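Local coordinates for methanol--corrinoid protein co-methyltransferase (Methanosarcina barkeri, PDB 2I2X) that transfers the methyl group of methanol to the cob(I)amide carried by its partner MtaC, a zinc-dependent step that opens methanogenesis from methanol, at residues Y11-A14 with D15-T18; G386-I389 with Y390-A393. One frame throughout, in Å; residues are numbered along the deposited sequence.

Interaction 1: Y11-A14 with D15-T18; sequences YANA and DEMT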
loop_
_atom_site.group_PDB
_atom_site.type_symbol
_atom_site.label_atom_id
_atom_site.label_comp_id
_atom_site.label_asym_id
_atom_site.label_seq_id
_atom_site.Cartn_x
_atom_site.Cartn_y
_atom_site.Cartn_z
ATOM N N TYR A 11 17.205 -27.532 14.543
ATOM C CA TYR A 11 18.274 -27.289 13.615
ATOM C C TYR A 11 19.604 -27.397 14.351
ATOM O O TYR A 11 19.722 -26.933 15.477
ATOM C CB TYR A 11 18.147 -25.857 13.047
ATOM C CG TYR A 11 17.014 -25.646 12.089
ATOM C CD1 TYR A 11 17.162 -25.914 10.719
ATOM C CD2 TYR A 11 15.796 -25.153 12.531
ATOM C CE1 TYR A 11 16.088 -25.713 9.820
ATOM C CE2 TYR A 11 14.715 -24.954 11.646
ATOM C CZ TYR A 11 14.877 -25.221 10.301
ATOM O OH TYR A 11 13.804 -25.022 9.460
ATOM N N ALA A 12 20.625 -27.944 13.694
ATOM C CA ALA A 12 21.941 -28.106 14.327
ATOM C C ALA A 12 22.682 -26.797 14.528
ATOM O O ALA A 12 23.482 -26.693 15.444
ATOM C CB ALA A 12 22.807 -29.076 13.523
ATOM N N ASN A 13 22.432 -25.809 13.658
ATOM C CA ASN A 13 23.034 -24.468 13.760
ATOM C C ASN A 13 22.214 -23.477 12.920
ATOM O O ASN A 13 21.393 -23.906 12.093
ATOM C CB ASN A 13 24.502 -24.506 13.296
ATOM C CG ASN A 13 24.647 -24.955 11.830
ATOM O OD1 ASN A 13 24.153 -24.289 10.917
ATOM N ND2 ASN A 13 25.332 -26.070 11.604
ATOM N N ALA A 14 22.458 -22.174 13.094
ATOM C CA ALA A 14 21.672 -21.110 12.421
ATOM C C ALA A 14 21.736 -21.165 10.904
ATOM O O ALA A 14 20.774 -20.834 10.225
ATOM C CB ALA A 14 22.088 -19.705 12.920
ATOM N N ASP A 15 22.871 -21.603 10.380
ATOM C CA ASP A 15 23.100 -21.600 8.942
ATOM C C ASP A 15 22.248 -22.597 8.172
ATOM O O ASP A 15 22.195 -22.531 6.937
ATOM C CB ASP A 15 24.581 -21.798 8.604
ATOM C CG ASP A 15 24.851 -21.612 7.125
ATOM O OD1 ASP A 15 24.831 -20.459 6.664
ATOM O OD2 ASP A 15 25.049 -22.621 6.414
ATOM N N GLU A 16 21.577 -23.493 8.888
ATOM C CA GLU A 16 20.682 -24.478 8.272
ATOM C C GLU A 16 19.307 -23.863 7.995
ATOM O O GLU A 16 18.495 -24.421 7.215
ATOM C CB GLU A 16 20.475 -25.692 9.209
ATOM C CG GLU A 16 21.441 -26.854 9.028
ATOM C CD GLU A 16 21.297 -27.986 10.083
ATOM O OE1 GLU A 16 20.388 -27.954 10.967
ATOM O OE2 GLU A 16 22.134 -28.933 10.015
ATOM N N MET A 17 19.021 -22.756 8.678
ATOM C CA MET A 17 17.754 -22.062 8.506
ATOM C C MET A 17 17.695 -21.234 7.198
ATOM O O MET A 17 18.676 -20.583 6.778
ATOM C CB MET A 17 17.474 -21.182 9.710
ATOM C CG MET A 17 17.358 -21.969 11.039
ATOM S SD MET A 17 17.120 -20.864 12.440
ATOM C CE MET A 17 15.375 -20.624 12.243
ATOM N N THR A 18 16.533 -21.282 6.566
ATOM C CA THR A 18 16.310 -20.545 5.363
ATOM C C THR A 18 14.818 -20.233 5.242
ATOM O O THR A 18 13.995 -20.738 6.038
ATOM C CB THR A 18 16.877 -21.291 4.116
ATOM O OG1 THR A 18 17.137 -20.343 3.085
ATOM C CG2 THR A 18 15.915 -22.357 3.579
HETATM O O HOH W 1 14.814 -23.643 7.226
#

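Interaction 2: G386-I389 with Y390-A393; sequences GDNI and YLRA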
loop_
_atom_site.group_PDB
_atom_site.type_symbol
_atom_site.label_atom_id
_atom_site.label_comp_id
_atom_site.label_asym_id
_atom_site.label_seq_id
_atom_site.Cartn_x
_atom_site.Cartn_y
_atom_site.Cartn_z
ATOM N N GLY A 386 14.447 -25.957 29.188
ATOM C CA GLY A 386 13.140 -26.046 28.548
ATOM C C GLY A 386 11.966 -26.531 29.364
ATOM O O GLY A 386 10.804 -26.243 29.015
ATOM N N ASP A 387 12.231 -27.273 30.445
ATOM C CA ASP A 387 11.132 -27.797 31.285
ATOM C C ASP A 387 10.578 -26.747 32.213
ATOM O O ASP A 387 9.465 -26.867 32.665
ATOM C CB ASP A 387 11.559 -29.028 32.080
ATOM C CG ASP A 387 11.879 -30.209 31.185
ATOM O OD1 ASP A 387 11.016 -30.589 30.355
ATOM O OD2 ASP A 387 12.999 -30.773 31.318
ATOM N N ASN A 388 11.361 -25.707 32.441
ATOM C CA ASN A 388 11.091 -24.653 33.384
ATOM C C ASN A 388 10.681 -23.346 32.661
ATOM O O ASN A 388 11.527 -22.661 32.039
ATOM C CB ASN A 388 12.388 -24.449 34.164
ATOM C CG ASN A 388 12.216 -23.575 35.392
ATOM O OD1 ASN A 388 11.686 -22.461 35.310
ATOM N ND2 ASN A 388 12.696 -24.066 36.543
ATOM N N ILE A 389 9.403 -22.981 32.758
ATOM C CA ILE A 389 8.891 -21.838 31.990
ATOM C C ILE A 389 9.390 -20.478 32.458
ATOM O O ILE A 389 9.507 -19.542 31.645
ATOM C CB ILE A 389 7.341 -21.818 31.887
ATOM C CG1 ILE A 389 6.674 -21.805 33.281
ATOM C CG2 ILE A 389 6.853 -22.994 31.035
ATOM C CD1 ILE A 389 5.160 -21.568 33.245
ATOM N N TYR A 390 9.655 -20.338 33.755
ATOM C CA TYR A 390 10.231 -19.093 34.251
ATOM C C TYR A 390 11.696 -19.005 33.862
ATOM O O TYR A 390 12.143 -18.036 33.247
ATOM C CB TYR A 390 10.106 -19.040 35.767
ATOM C CG TYR A 390 11.062 -18.107 36.479
ATOM C CD1 TYR A 390 10.906 -16.737 36.398
ATOM C CD2 TYR A 390 12.102 -18.606 37.257
ATOM C CE1 TYR A 390 11.753 -15.873 37.047
ATOM C CE2 TYR A 390 12.978 -17.737 37.940
ATOM C CZ TYR A 390 12.781 -16.361 37.831
ATOM O OH TYR A 390 13.608 -15.463 38.490
ATOM N N LEU A 391 12.449 -20.024 34.242
ATOM C CA LEU A 391 13.872 -20.010 34.054
ATOM C C LEU A 391 14.266 -19.929 32.582
ATOM O O LEU A 391 15.232 -19.245 32.252
ATOM C CB LEU A 391 14.511 -21.218 34.754
ATOM C CG LEU A 391 16.049 -21.268 34.825
ATOM C CD1 LEU A 391 16.658 -19.976 35.363
ATOM C CD2 LEU A 391 16.527 -22.493 35.617
ATOM N N ARG A 392 13.557 -20.637 31.705
ATOM C CA ARG A 392 13.848 -20.531 30.259
ATOM C C ARG A 392 13.627 -19.113 29.735
ATOM O O ARG A 392 14.413 -18.610 28.934
ATOM C CB ARG A 392 13.096 -21.581 29.418
ATOM C CG ARG A 392 11.625 -21.340 29.179
ATOM C CD ARG A 392 10.951 -22.654 28.690
ATOM N NE ARG A 392 9.617 -22.405 28.153
ATOM C CZ ARG A 392 8.934 -23.242 27.374
ATOM N NH1 ARG A 392 9.415 -24.433 27.043
ATOM N NH2 ARG A 392 7.754 -22.875 26.915
ATOM N N ALA A 393 12.573 -18.468 30.219
ATOM C CA ALA A 393 12.269 -17.095 29.868
ATOM C C ALA A 393 13.318 -16.122 30.401
ATOM O O ALA A 393 13.753 -15.176 29.688
ATOM C CB ALA A 393 10.872 -16.713 30.348
HETATM O O HOH W 2 8.394 -20.096 28.952
#

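Interaction 1: Y11-A14 with D15-T18
The side chains of Y11 and M17 both start with CG turned away from their own carbonyl carbon (chi1 -72° and -61°), and this brings the M17 chain across the Y11 ring at about a right angle. M17 CG sits over the centre of one face, 3.8 Å from the centroid of the Y11 ring, a CH-pi contact. The chain then bends at chi3. The sulfur lies farther off and oblique to the ring, in a Met-aromatic contact. E16 CB comes within 3.6 Å of Y11 CD1. Beyond CG the E16 chain is extended and carries OE1 back to the A12 backbone, where A12 N donates to E16 OE1 at 2.7 Å from above the carboxylate plane. Residues A14 to E16 form a short 3-10 turn. E16 N donates to N13 O at 3.2 Å, and M17 N to A14 O at 3.0 Å. One water joins Y11 OH (2.8 Å) to T18 N (3.0 Å). An alanine at Y11 would remove the ring and its hydroxyl, and would probably leave M17 CG without its aromatic face and the water without its tyrosine partner. Outside the turn, D15 forms salt bridges with K350 and R353, and M17 packs on helix 273-280. The contact thus joins an apolar, buried side to a polar one, where the E16 carboxylate, reaching back from the turn, pairs with the N-H of A12.

Interaction 2: G386-I389 with Y390-A393
N388 is the N-cap of helix 389-409, and its side chain caps the first turn. N388 OD1 accepts from L391 N at 2.8 Å, with an N-H...O angle of 164°. The donor stands above the amide plane. N388 CG is anti to its own backbone N (chi1 -168°), which swings the amide over the start of the helix. There OD1 also lies close to L391 CB, at 3.1 Å. The backbone carbonyl of N388 is used too: R392 N donates to N388 O at 2.9 Å. The R392 side chain runs extended from CG to NE, back past the helix start. R392 NH1 makes a weak bond to G386 O, and its stronger partner is E259, in a salt bridge from helix 240-259. I389 CG2 lies over one face of the guanidinium. The Y390 hydroxyl is hydrogen-bonded to P433 O, and its ring stacks with F439. The capping bond satisfies an N-H that has no helical carbonyl before it. Water 2 serves two groups: it donates to I389 O at 3.0 Å and accepts from R392 NE at 2.7 Å, lying in the guanidinium plane at its edge.

In the fold
Interaction 1 comes first along the chain, in the loop before strand 21-22. Interaction 2 follows much later, at the start of helix 389-409. Their centres are 23 Å apart and their nearest atoms about 15 Å, so they do not touch. Helix 372-383 links them: A14 packs on it in interaction 1, and the loop that leaves it leads into interaction 2. Their centres lie about 21 and 20 Å from the centre of the chain, away from the metal and corrinoid sites. Both pack against helices, consistent with a place in the helical parts outside the barrel strands. One packs a turn of the N-terminal loop against neighbouring helices, and the other starts a long helix.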